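SusD superfamily protein (PDB 3L22) probably serves as an outer-membrane lipoprotein that captures sugars at the surface of a Bacteroides cell, as in other members of the SusD family. Local coordinates at residues Asp54-Ile59 and Glu269-Gly274; Thr237-Ala242 and Ile324-Glu329; Tyr291-Asp296 and Ala363-Asn368; Lys353-Arg358 and Arg386-Gly391. All blocks are in the same frame, centred on the assembly; numbering follows the deposited sequence.

Interaction 1 (Asp54-Ile59 and Glu269-Gly274)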
# COMPACT_ATOMS: atom_id res chain seq x y z
N ASP A 54 -3.43 10.25 9.62
CA ASP A 54 -3.69 11.50 10.29
C ASP A 54 -3.72 12.70 9.32
O ASP A 54 -3.71 13.87 9.74
CB ASP A 54 -2.60 11.71 11.35
CG ASP A 54 -1.18 11.72 10.75
OD1 ASP A 54 -1.03 11.59 9.52
OD2 ASP A 54 -0.19 11.81 11.52
N ASP A 55 -3.80 12.41 8.02
CA ASP A 55 -3.78 13.44 6.99
C ASP A 55 -5.12 13.69 6.32
O ASP A 55 -5.32 14.73 5.70
CB ASP A 55 -2.71 13.08 5.98
CG ASP A 55 -1.31 13.23 6.57
OD1 ASP A 55 -1.10 14.16 7.42
OD2 ASP A 55 -0.43 12.43 6.20
N VAL A 56 -6.02 12.71 6.42
CA VAL A 56 -7.43 12.83 6.04
C VAL A 56 -8.25 12.58 7.29
O VAL A 56 -7.69 12.06 8.27
CB VAL A 56 -7.79 11.85 4.89
CG1 VAL A 56 -7.13 12.33 3.59
CG2 VAL A 56 -7.43 10.38 5.21
N ILE A 57 -9.52 13.00 7.26
CA ILE A 57 -10.48 12.70 8.31
C ILE A 57 -11.70 12.05 7.73
O ILE A 57 -12.10 12.36 6.63
CB ILE A 57 -10.95 13.95 9.11
CG1 ILE A 57 -11.46 15.08 8.17
CG2 ILE A 57 -9.83 14.39 9.97
CD1 ILE A 57 -12.15 16.26 8.90
N ASN A 58 -12.29 11.14 8.50
CA ASN A 58 -13.51 10.47 8.14
C ASN A 58 -14.61 11.10 8.99
O ASN A 58 -14.60 10.99 10.21
CB ASN A 58 -13.39 8.96 8.44
CG ASN A 58 -14.57 8.15 7.92
OD1 ASN A 58 -15.73 8.61 8.01
ND2 ASN A 58 -14.29 6.95 7.36
N ILE A 59 -15.54 11.79 8.34
CA ILE A 59 -16.64 12.47 9.04
C ILE A 59 -17.99 11.77 8.83
O ILE A 59 -19.04 12.32 9.11
CB ILE A 59 -16.69 14.00 8.72
CG1 ILE A 59 -16.75 14.30 7.22
CG2 ILE A 59 -15.49 14.74 9.36
CD1 ILE A 59 -18.04 13.92 6.55
N GLU A 269 -15.67 7.21 -4.52
CA GLU A 269 -16.87 7.31 -3.72
C GLU A 269 -16.60 7.82 -2.30
O GLU A 269 -17.49 8.40 -1.68
CB GLU A 269 -17.60 5.97 -3.68
CG GLU A 269 -18.34 5.70 -4.97
CD GLU A 269 -18.88 4.31 -5.00
OE1 GLU A 269 -18.09 3.34 -5.09
OE2 GLU A 269 -20.11 4.19 -4.86
N TYR A 270 -15.38 7.65 -1.82
CA TYR A 270 -15.00 8.10 -0.47
C TYR A 270 -14.58 9.57 -0.40
O TYR A 270 -14.59 10.16 0.68
CB TYR A 270 -13.91 7.14 0.11
CG TYR A 270 -14.53 5.95 0.78
CD1 TYR A 270 -15.22 5.02 0.04
CD2 TYR A 270 -14.43 5.76 2.14
CE1 TYR A 270 -15.81 3.94 0.63
CE2 TYR A 270 -15.02 4.65 2.74
CZ TYR A 270 -15.69 3.76 1.96
OH TYR A 270 -16.30 2.69 2.50
N TYR A 271 -14.21 10.17 -1.54
CA TYR A 271 -13.65 11.52 -1.59
C TYR A 271 -14.50 12.54 -2.35
O TYR A 271 -14.42 13.72 -2.04
CB TYR A 271 -12.26 11.50 -2.26
CG TYR A 271 -11.21 10.76 -1.44
CD1 TYR A 271 -10.70 11.31 -0.29
CD2 TYR A 271 -10.70 9.53 -1.86
CE1 TYR A 271 -9.75 10.67 0.46
CE2 TYR A 271 -9.72 8.86 -1.13
CZ TYR A 271 -9.27 9.43 0.05
OH TYR A 271 -8.34 8.79 0.80
N TYR A 272 -15.32 12.11 -3.30
CA TYR A 272 -15.88 13.03 -4.28
C TYR A 272 -16.91 14.01 -3.78
O TYR A 272 -17.10 15.02 -4.44
CB TYR A 272 -16.50 12.30 -5.50
CG TYR A 272 -17.93 11.84 -5.37
CD1 TYR A 272 -18.28 10.90 -4.42
CD2 TYR A 272 -18.96 12.34 -6.22
CE1 TYR A 272 -19.57 10.46 -4.28
CE2 TYR A 272 -20.30 11.89 -6.08
CZ TYR A 272 -20.57 10.94 -5.11
OH TYR A 272 -21.81 10.40 -4.89
N ASP A 273 -17.63 13.72 -2.70
CA ASP A 273 -18.74 14.59 -2.31
C ASP A 273 -18.63 15.23 -0.93
O ASP A 273 -19.56 15.89 -0.50
CB ASP A 273 -20.08 13.84 -2.47
CG ASP A 273 -20.28 12.75 -1.47
OD1 ASP A 273 -19.39 12.50 -0.60
OD2 ASP A 273 -21.38 12.14 -1.54
N GLY A 274 -17.53 15.02 -0.22
CA GLY A 274 -17.36 15.61 1.11
C GLY A 274 -18.13 14.95 2.24
O GLY A 274 -18.04 15.40 3.37
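A two-stranded antiparallel sheet, strand 56-58 against strand 277-279, frames this contact: Val-56 and Ile-59 of the first strand region meet Tyr-271 and Gly-274, which belong to the chain leading into the second. Val-56 sends its CG1 methyl to the edge of the Tyr-271 ring, near the ring plane, with CG1 4.4 Å from CE1. This is a loose apolar touch made by a buried pair, and Met-277 packs on both residues while Leu-47 of helix 44-52 lies against the tyrosine. At the outer end, Ile-59 CD1 comes to 3.5 Å from Gly-274 O, a methyl against a backbone oxygen. With CG1 of Ile-59 set between its own N and carbonyl carbon (chi1 54°), the branch tip swings over to that oxygen although the CB bond itself does not aim there. Gly-274, with phi 76°, is where the chain leaves helical geometry after the short helix 267-271 and bends toward the strand. No hydrogen bond joins the two segments directly; the backbone pairing runs instead through Ile-57 with Leu-278 and Ile-59 with Ile-276. The contact closes the turn between helix 267-271 and strand 277-279 against strand 56-58, the other strand of the two-stranded antiparallel sheet.

Interaction 2 (Thr237-Ala242 and Ile324-Glu329); sequences TLIYKA and IFRYAE. With EDO (1,2-ethanediol), chain B; EDO (1,2-ethanediol), chain C.
The short 3-10 turn 238-240 faces the point where strand 322-326 passes into helix 327-339, with the CA atoms of Ile-239 and Arg-326 9.6 Å apart, so side chains alone span the gap. Ile-239 reaches across with its CD1 methyl, which lies 3.4 Å from Arg-326 CD and 3.5 Å from NE, the two chains crossing at about a right angle. Arg-326 starts out with CG between its N and carbonyl carbon (chi1 62°) and then runs extended to NE, which carries the guanidinium past the isoleucine to the tyrosine. There Tyr-240 OH stands 3.8 Å from Arg-326 NH2, too far for a hydrogen bond, and ring and guanidinium planes are turned 82° apart. Within the turn, Ile-239 CG1 sits over the centre of one face of the Tyr-240 ring, 3.5 Å above its plane. Tyr-240 OH is hydrogen-bonded to Glu-392, while Arg-326 makes salt bridges to Glu-248 through NH1 and to Glu-392 through NE. Two 1,2-ethanediol molecules, probably from the crystallisation liquor, lie beyond: one close to Glu-329 OE2, the other hydrogen-bonded through O2 to Tyr-327 OH (3.2 Å). Chemically, an apolar methyl shields the arginine stem while carboxylates would offset its buried charge, consistent with a guanidinium held in a fixed orientation.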
# COMPACT_ATOMS: atom_id res chain seq x y z
N THR A 237 -0.95 15.57 -12.06
CA THR A 237 -2.32 15.07 -12.25
C THR A 237 -2.42 13.88 -13.22
O THR A 237 -3.49 13.28 -13.35
CB THR A 237 -3.28 16.18 -12.72
OG1 THR A 237 -3.00 16.55 -14.07
CG2 THR A 237 -3.15 17.47 -11.82
N LEU A 238 -1.32 13.51 -13.88
CA LEU A 238 -1.39 12.55 -14.99
C LEU A 238 -1.96 11.20 -14.61
O LEU A 238 -2.76 10.64 -15.34
CB LEU A 238 -0.03 12.36 -15.65
CG LEU A 238 0.58 13.56 -16.37
CD1 LEU A 238 2.03 13.17 -16.76
CD2 LEU A 238 -0.28 13.97 -17.59
N ILE A 239 -1.59 10.72 -13.44
CA ILE A 239 -1.92 9.35 -13.06
C ILE A 239 -3.38 9.15 -12.65
O ILE A 239 -3.79 8.00 -12.54
CB ILE A 239 -0.99 8.76 -11.98
CG1 ILE A 239 -1.09 9.52 -10.64
CG2 ILE A 239 0.44 8.74 -12.47
CD1 ILE A 239 -0.29 8.83 -9.50
N TYR A 240 -4.13 10.25 -12.45
CA TYR A 240 -5.54 10.17 -12.06
C TYR A 240 -6.50 10.37 -13.24
O TYR A 240 -7.70 10.42 -13.03
CB TYR A 240 -5.85 11.20 -10.93
CG TYR A 240 -4.78 11.22 -9.87
CD1 TYR A 240 -4.71 10.24 -8.89
CD2 TYR A 240 -3.81 12.20 -9.89
CE1 TYR A 240 -3.68 10.25 -7.91
CE2 TYR A 240 -2.80 12.21 -8.94
CZ TYR A 240 -2.72 11.24 -7.97
OH TYR A 240 -1.64 11.31 -7.08
N LYS A 241 -5.97 10.51 -14.45
CA LYS A 241 -6.79 10.63 -15.65
C LYS A 241 -6.23 9.77 -16.77
O LYS A 241 -5.09 9.30 -16.70
CB LYS A 241 -6.92 12.06 -16.06
CG LYS A 241 -5.63 12.83 -16.32
CD LYS A 241 -6.04 14.34 -16.22
CE LYS A 241 -4.92 15.36 -16.41
NZ LYS A 241 -5.34 16.73 -15.75
N ALA A 242 -7.08 9.52 -17.77
CA ALA A 242 -6.74 8.62 -18.88
C ALA A 242 -5.32 8.93 -19.37
O ALA A 242 -4.99 10.11 -19.59
CB ALA A 242 -7.79 8.77 -20.06
N ILE A 324 -0.24 1.75 -6.53
CA ILE A 324 0.42 1.06 -5.41
C ILE A 324 1.84 1.62 -5.23
O ILE A 324 2.19 2.07 -4.16
CB ILE A 324 0.43 -0.47 -5.63
CG1 ILE A 324 -1.02 -1.00 -5.77
CG2 ILE A 324 1.19 -1.21 -4.53
CD1 ILE A 324 -1.94 -0.75 -4.58
N PHE A 325 2.65 1.57 -6.28
CA PHE A 325 4.01 2.09 -6.28
C PHE A 325 4.19 3.06 -7.44
O PHE A 325 3.90 2.72 -8.61
CB PHE A 325 5.04 0.97 -6.49
CG PHE A 325 4.97 -0.15 -5.48
CD1 PHE A 325 4.91 0.11 -4.12
CD2 PHE A 325 5.03 -1.47 -5.92
CE1 PHE A 325 4.89 -0.91 -3.22
CE2 PHE A 325 4.99 -2.50 -5.03
CZ PHE A 325 4.92 -2.23 -3.67
N ARG A 326 4.71 4.24 -7.14
CA ARG A 326 5.20 5.15 -8.17
C ARG A 326 6.54 5.74 -7.78
O ARG A 326 6.96 5.67 -6.60
CB ARG A 326 4.14 6.23 -8.51
CG ARG A 326 3.75 7.15 -7.44
CD ARG A 326 2.63 8.05 -7.94
NE ARG A 326 2.01 8.86 -6.91
CZ ARG A 326 2.45 10.05 -6.46
NH1 ARG A 326 3.56 10.63 -6.92
NH2 ARG A 326 1.76 10.70 -5.52
N TYR A 327 7.23 6.30 -8.76
CA TYR A 327 8.63 6.66 -8.58
C TYR A 327 8.92 7.74 -7.53
O TYR A 327 10.00 7.74 -6.95
CB TYR A 327 9.25 7.02 -9.93
CG TYR A 327 10.75 7.19 -9.93
CD1 TYR A 327 11.60 6.19 -9.46
CD2 TYR A 327 11.33 8.34 -10.45
CE1 TYR A 327 12.97 6.39 -9.42
CE2 TYR A 327 12.71 8.53 -10.47
CZ TYR A 327 13.52 7.55 -9.96
OH TYR A 327 14.86 7.75 -10.00
N ALA A 328 8.01 8.68 -7.28
CA ALA A 328 8.23 9.61 -6.18
C ALA A 328 8.39 8.84 -4.87
O ALA A 328 9.14 9.28 -3.99
CB ALA A 328 7.11 10.65 -6.05
N GLU A 329 7.70 7.71 -4.71
CA GLU A 329 7.87 6.88 -3.53
C GLU A 329 9.28 6.27 -3.45
O GLU A 329 9.91 6.24 -2.37
CB GLU A 329 6.83 5.75 -3.42
CG GLU A 329 6.78 5.19 -1.99
CD GLU A 329 6.17 3.81 -1.91
OE1 GLU A 329 5.23 3.50 -2.72
OE2 GLU A 329 6.64 3.01 -1.05
C1 EDO B . 6.63 3.02 2.40
O1 EDO B . 6.31 3.95 1.39
C2 EDO B . 5.40 2.42 3.09
O2 EDO B . 5.96 1.64 4.19
C1 EDO C . 19.11 6.62 -7.87
O1 EDO C . 19.97 5.48 -7.68
C2 EDO C . 17.88 6.57 -6.96
O2 EDO C . 16.58 6.50 -7.62

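Interaction 3 (Tyr291-Asp296 and Ala363-Asn368)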
# COMPACT_ATOMS: atom_id res chain seq x y z
N TYR A 291 3.78 22.69 3.76
CA TYR A 291 3.16 21.63 3.04
C TYR A 291 1.74 22.03 2.65
O TYR A 291 0.91 21.19 2.41
CB TYR A 291 3.26 20.34 3.90
CG TYR A 291 4.72 20.04 4.17
CD1 TYR A 291 5.49 19.34 3.28
CD2 TYR A 291 5.35 20.58 5.31
CE1 TYR A 291 6.86 19.16 3.50
CE2 TYR A 291 6.69 20.39 5.55
CZ TYR A 291 7.45 19.68 4.63
OH TYR A 291 8.78 19.51 4.88
N SER A 292 1.48 23.34 2.60
CA SER A 292 0.25 23.86 2.06
C SER A 292 0.47 25.14 1.28
O SER A 292 -0.40 25.96 1.20
CB SER A 292 -0.76 24.07 3.19
OG SER A 292 -0.24 24.92 4.17
N LEU A 293 1.61 25.25 0.62
CA LEU A 293 1.93 26.47 -0.11
C LEU A 293 0.99 26.63 -1.31
O LEU A 293 0.73 25.68 -2.06
CB LEU A 293 3.38 26.39 -0.58
CG LEU A 293 4.45 26.38 0.51
CD1 LEU A 293 5.80 25.91 -0.10
CD2 LEU A 293 4.53 27.76 1.20
N ALA A 294 0.47 27.83 -1.48
CA ALA A 294 -0.52 28.12 -2.50
C ALA A 294 -0.00 27.80 -3.92
O ALA A 294 -0.80 27.46 -4.81
CB ALA A 294 -1.01 29.66 -2.39
N THR A 295 1.31 27.90 -4.14
CA THR A 295 1.87 27.61 -5.45
C THR A 295 2.45 26.19 -5.58
O THR A 295 3.07 25.87 -6.58
CB THR A 295 2.99 28.59 -5.78
OG1 THR A 295 3.93 28.50 -4.72
CG2 THR A 295 2.48 30.06 -5.89
N ASP A 296 2.29 25.34 -4.55
CA ASP A 296 2.68 23.93 -4.65
C ASP A 296 1.71 23.26 -5.63
O ASP A 296 0.51 23.37 -5.47
CB ASP A 296 2.59 23.30 -3.24
CG ASP A 296 3.08 21.84 -3.14
OD1 ASP A 296 2.80 20.99 -4.02
OD2 ASP A 296 3.66 21.50 -2.07
N ALA A 363 13.57 28.27 -5.69
CA ALA A 363 13.94 29.69 -5.54
C ALA A 363 13.08 30.45 -4.54
O ALA A 363 13.58 31.37 -3.92
CB ALA A 363 13.91 30.41 -6.92
N THR A 364 11.82 30.08 -4.37
CA THR A 364 10.94 30.75 -3.39
C THR A 364 10.44 29.82 -2.25
O THR A 364 9.50 30.13 -1.57
CB THR A 364 9.75 31.29 -4.11
OG1 THR A 364 9.09 30.18 -4.72
CG2 THR A 364 10.20 32.33 -5.20
N ASP A 365 11.10 28.70 -2.02
CA ASP A 365 10.70 27.72 -0.98
C ASP A 365 11.16 28.20 0.42
O ASP A 365 12.33 28.51 0.63
CB ASP A 365 11.37 26.39 -1.31
CG ASP A 365 10.82 25.21 -0.52
OD1 ASP A 365 10.09 25.38 0.48
OD2 ASP A 365 11.13 24.06 -0.94
N PRO A 366 10.25 28.22 1.39
CA PRO A 366 10.66 28.53 2.76
C PRO A 366 11.52 27.47 3.46
O PRO A 366 12.11 27.77 4.48
CB PRO A 366 9.33 28.72 3.50
CG PRO A 366 8.34 28.18 2.69
CD PRO A 366 8.79 28.10 1.28
N LEU A 367 11.57 26.25 2.93
CA LEU A 367 12.41 25.18 3.48
C LEU A 367 13.76 25.20 2.77
O LEU A 367 13.81 25.09 1.54
CB LEU A 367 11.72 23.83 3.26
CG LEU A 367 12.37 22.56 3.80
CD1 LEU A 367 12.39 22.59 5.33
CD2 LEU A 367 11.61 21.33 3.25
N ASN A 368 14.83 25.38 3.52
CA ASN A 368 16.16 25.28 2.94
C ASN A 368 16.71 23.86 3.13
O ASN A 368 17.35 23.54 4.15
CB ASN A 368 17.09 26.33 3.54
CG ASN A 368 18.38 26.47 2.75
OD1 ASN A 368 18.82 25.51 2.07
ND2 ASN A 368 19.00 27.65 2.82
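Leu-293 CG lies anti to its carbonyl carbon (chi1 -65°) and Leu-367 CG anti to its backbone N (chi1 -177°), and these two settings carry one leucine to Pro-366 and the other to Tyr-291. Leu-293 and the proline meet tip to tip: CD1 of the leucine is 4.0 Å from Pro-366 CD, and CD2 is 4.1 Å from Pro-366 CG, so the two methyls meet the CG-CD edge of the pyrrolidine ring. Further along, the Leu-367 methyl CD2 sits 3.7 Å from Tyr-291 OH, an apolar group against a hydroxyl oxygen. The loop carrying the proline is shaped by an Asx turn: Asp-365 OD1 accepts from Leu-367 N at 3.0 Å, a nearly straight bond (170°) that arrives from above the carboxylate plane. Asp-365 OD2 is salt-bridged to Arg-356. On the opposing loop, Leu-293 opens a type I turn, closed by Asp-296 N bonding back to Leu-293 O at 3.0 Å. Asp-296 then caps helix 297-302. This surface contact joins the loop ahead of that helix to the connection between helices 345-359 and 374-388; Arg-356 from the first touches Tyr-291 and both leucines, and Ala-380, Asn-383 and Glu-384 from the second touch the Tyr-291 side chain.

Interaction 4 (Lys353-Arg358 and Arg386-Gly391)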
# COMPACT_ATOMS: atom_id res chain seq x y z
N LYS A 353 15.12 16.70 -2.56
CA LYS A 353 15.00 17.83 -3.48
C LYS A 353 14.37 17.43 -4.82
O LYS A 353 13.57 18.20 -5.39
CB LYS A 353 16.34 18.52 -3.68
CG LYS A 353 16.78 19.34 -2.48
CD LYS A 353 18.24 19.72 -2.52
CE LYS A 353 18.49 20.93 -3.42
NZ LYS A 353 19.75 21.70 -3.12
N GLN A 354 14.66 16.24 -5.33
CA GLN A 354 14.04 15.83 -6.58
C GLN A 354 12.53 15.82 -6.48
O GLN A 354 11.83 16.32 -7.37
CB GLN A 354 14.45 14.42 -7.03
CG GLN A 354 15.82 14.29 -7.53
CD GLN A 354 16.08 12.89 -8.09
OE1 GLN A 354 15.40 12.43 -9.02
NE2 GLN A 354 17.06 12.21 -7.51
N VAL A 355 12.02 15.22 -5.41
CA VAL A 355 10.57 15.08 -5.27
C VAL A 355 9.93 16.43 -4.97
O VAL A 355 8.97 16.81 -5.65
CB VAL A 355 10.20 14.03 -4.24
CG1 VAL A 355 8.66 13.99 -4.01
CG2 VAL A 355 10.74 12.63 -4.68
N ARG A 356 10.45 17.16 -3.98
CA ARG A 356 9.83 18.42 -3.60
C ARG A 356 9.91 19.43 -4.75
O ARG A 356 8.95 20.15 -5.01
CB ARG A 356 10.46 19.00 -2.33
CG ARG A 356 9.83 20.31 -1.82
CD ARG A 356 10.37 20.73 -0.46
NE ARG A 356 9.75 21.98 0.00
CZ ARG A 356 8.58 22.08 0.62
NH1 ARG A 356 7.86 21.02 0.92
NH2 ARG A 356 8.11 23.27 0.97
N GLY A 357 11.07 19.50 -5.40
CA GLY A 357 11.28 20.40 -6.55
C GLY A 357 10.37 20.15 -7.73
O GLY A 357 10.13 21.06 -8.53
N ARG A 358 9.86 18.93 -7.88
CA ARG A 358 8.87 18.67 -8.91
C ARG A 358 7.59 19.51 -8.69
O ARG A 358 6.98 19.97 -9.68
CB ARG A 358 8.62 17.19 -9.08
CG ARG A 358 7.68 16.82 -10.25
CD ARG A 358 6.26 16.61 -9.84
NE ARG A 358 6.04 15.48 -8.93
CZ ARG A 358 5.74 14.23 -9.29
NH1 ARG A 358 5.68 13.87 -10.58
NH2 ARG A 358 5.52 13.31 -8.35
N ARG A 386 4.07 12.52 3.42
CA ARG A 386 2.68 12.73 3.82
C ARG A 386 1.89 13.52 2.76
O ARG A 386 0.73 13.16 2.42
CB ARG A 386 2.63 13.44 5.18
CG ARG A 386 3.04 12.55 6.33
CD ARG A 386 3.15 13.31 7.64
NE ARG A 386 1.83 13.70 8.13
CZ ARG A 386 1.59 14.33 9.27
NH1 ARG A 386 2.59 14.70 10.08
NH2 ARG A 386 0.35 14.63 9.60
N LEU A 387 2.51 14.55 2.21
CA LEU A 387 1.87 15.39 1.19
C LEU A 387 1.86 14.69 -0.18
O LEU A 387 0.82 14.61 -0.83
CB LEU A 387 2.53 16.78 1.09
CG LEU A 387 2.01 17.75 0.02
CD1 LEU A 387 0.51 18.02 0.22
CD2 LEU A 387 2.79 19.06 0.00
N GLU A 388 2.99 14.16 -0.59
CA GLU A 388 3.03 13.43 -1.85
C GLU A 388 2.01 12.28 -1.91
O GLU A 388 1.43 12.09 -2.96
CB GLU A 388 4.43 12.92 -2.13
CG GLU A 388 4.70 12.39 -3.56
CD GLU A 388 4.76 13.46 -4.64
OE1 GLU A 388 5.20 14.62 -4.37
OE2 GLU A 388 4.38 13.13 -5.78
N PHE A 389 1.82 11.53 -0.80
CA PHE A 389 1.02 10.32 -0.79
C PHE A 389 -0.29 10.39 -0.02
O PHE A 389 -0.91 9.37 0.30
CB PHE A 389 1.91 9.12 -0.41
CG PHE A 389 2.92 8.86 -1.45
CD1 PHE A 389 2.52 8.30 -2.66
CD2 PHE A 389 4.21 9.32 -1.32
CE1 PHE A 389 3.45 8.12 -3.68
CE2 PHE A 389 5.12 9.16 -2.34
CZ PHE A 389 4.72 8.58 -3.52
N ILE A 390 -0.76 11.61 0.20
CA ILE A 390 -2.08 11.81 0.77
C ILE A 390 -3.10 11.09 -0.10
O ILE A 390 -3.13 11.26 -1.33
CB ILE A 390 -2.41 13.32 0.99
CG1 ILE A 390 -3.70 13.47 1.83
CG2 ILE A 390 -2.52 14.13 -0.33
CD1 ILE A 390 -3.92 14.93 2.41
N GLY A 391 -3.91 10.26 0.53
CA GLY A 391 -4.91 9.46 -0.18
C GLY A 391 -4.43 8.24 -0.95
O GLY A 391 -5.22 7.64 -1.71
O HOH W 1 6.31 16.23 -6.14
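Arg-358 and Glu-388 form a buried salt bridge between two helices, with Arg-358 NH2 donating to Glu-388 OE2 at 2.8 Å. The bond is bent (133°): OE2 is approached on its syn side from 34° out of the carboxylate plane, although guanidinium and carboxylate planes differ by only 15°. The arginine gets there by folding at chi2 and chi3. Alongside, Val-355 CG1 packs 3.5 Å from Glu-388 OE1, so an apolar methyl flanks the carboxylate. A water then ties the three residues together. It donates to Val-355 O at 2.8 Å and to Glu-388 OE1 at 2.6 Å, and accepts from Arg-358 NE at 2.9 Å, lying in the guanidinium plane at its edge. In the next shell, Arg-298 pairs with OE1 and Arg-326 with OE2, while Arg-358 NH1 turns to Glu-248 and the backbone of Pro-233. Both glutamate oxygens are therefore gripped more than once, and such a setting would probably favour the ionised form. The last turn of helix 374-388 is thereby fastened to helix 345-359 by a water-bridged interhelical ion-pair network, here inside the helical SusD-family region, which belongs to the TPR clan.

In the fold
Interactions 2 and 4 are the buried contacts, with centres about 12 Å apart, and they share one charge network, with the Phe-389 ring packed on Arg-326. Charged side chains thus tie the start of helix 327-339 to helices 345-359 and 374-388. Interaction 3 lies at the surface, on the loop joining helices 345-359 and 374-388; apolar touches dominate across it, and its one link to the charges of interaction 4 is through Arg-356. Interaction 1 is partly buried, joins strand and turn by one loose apolar touch and one methyl-to-carbonyl contact, and reaches interaction 4 through the Asp-55 to Arg-386 salt bridge. Ion pairs across the segments therefore belong to the buried interaction 4, and lighter contacts to interactions 1 and 3.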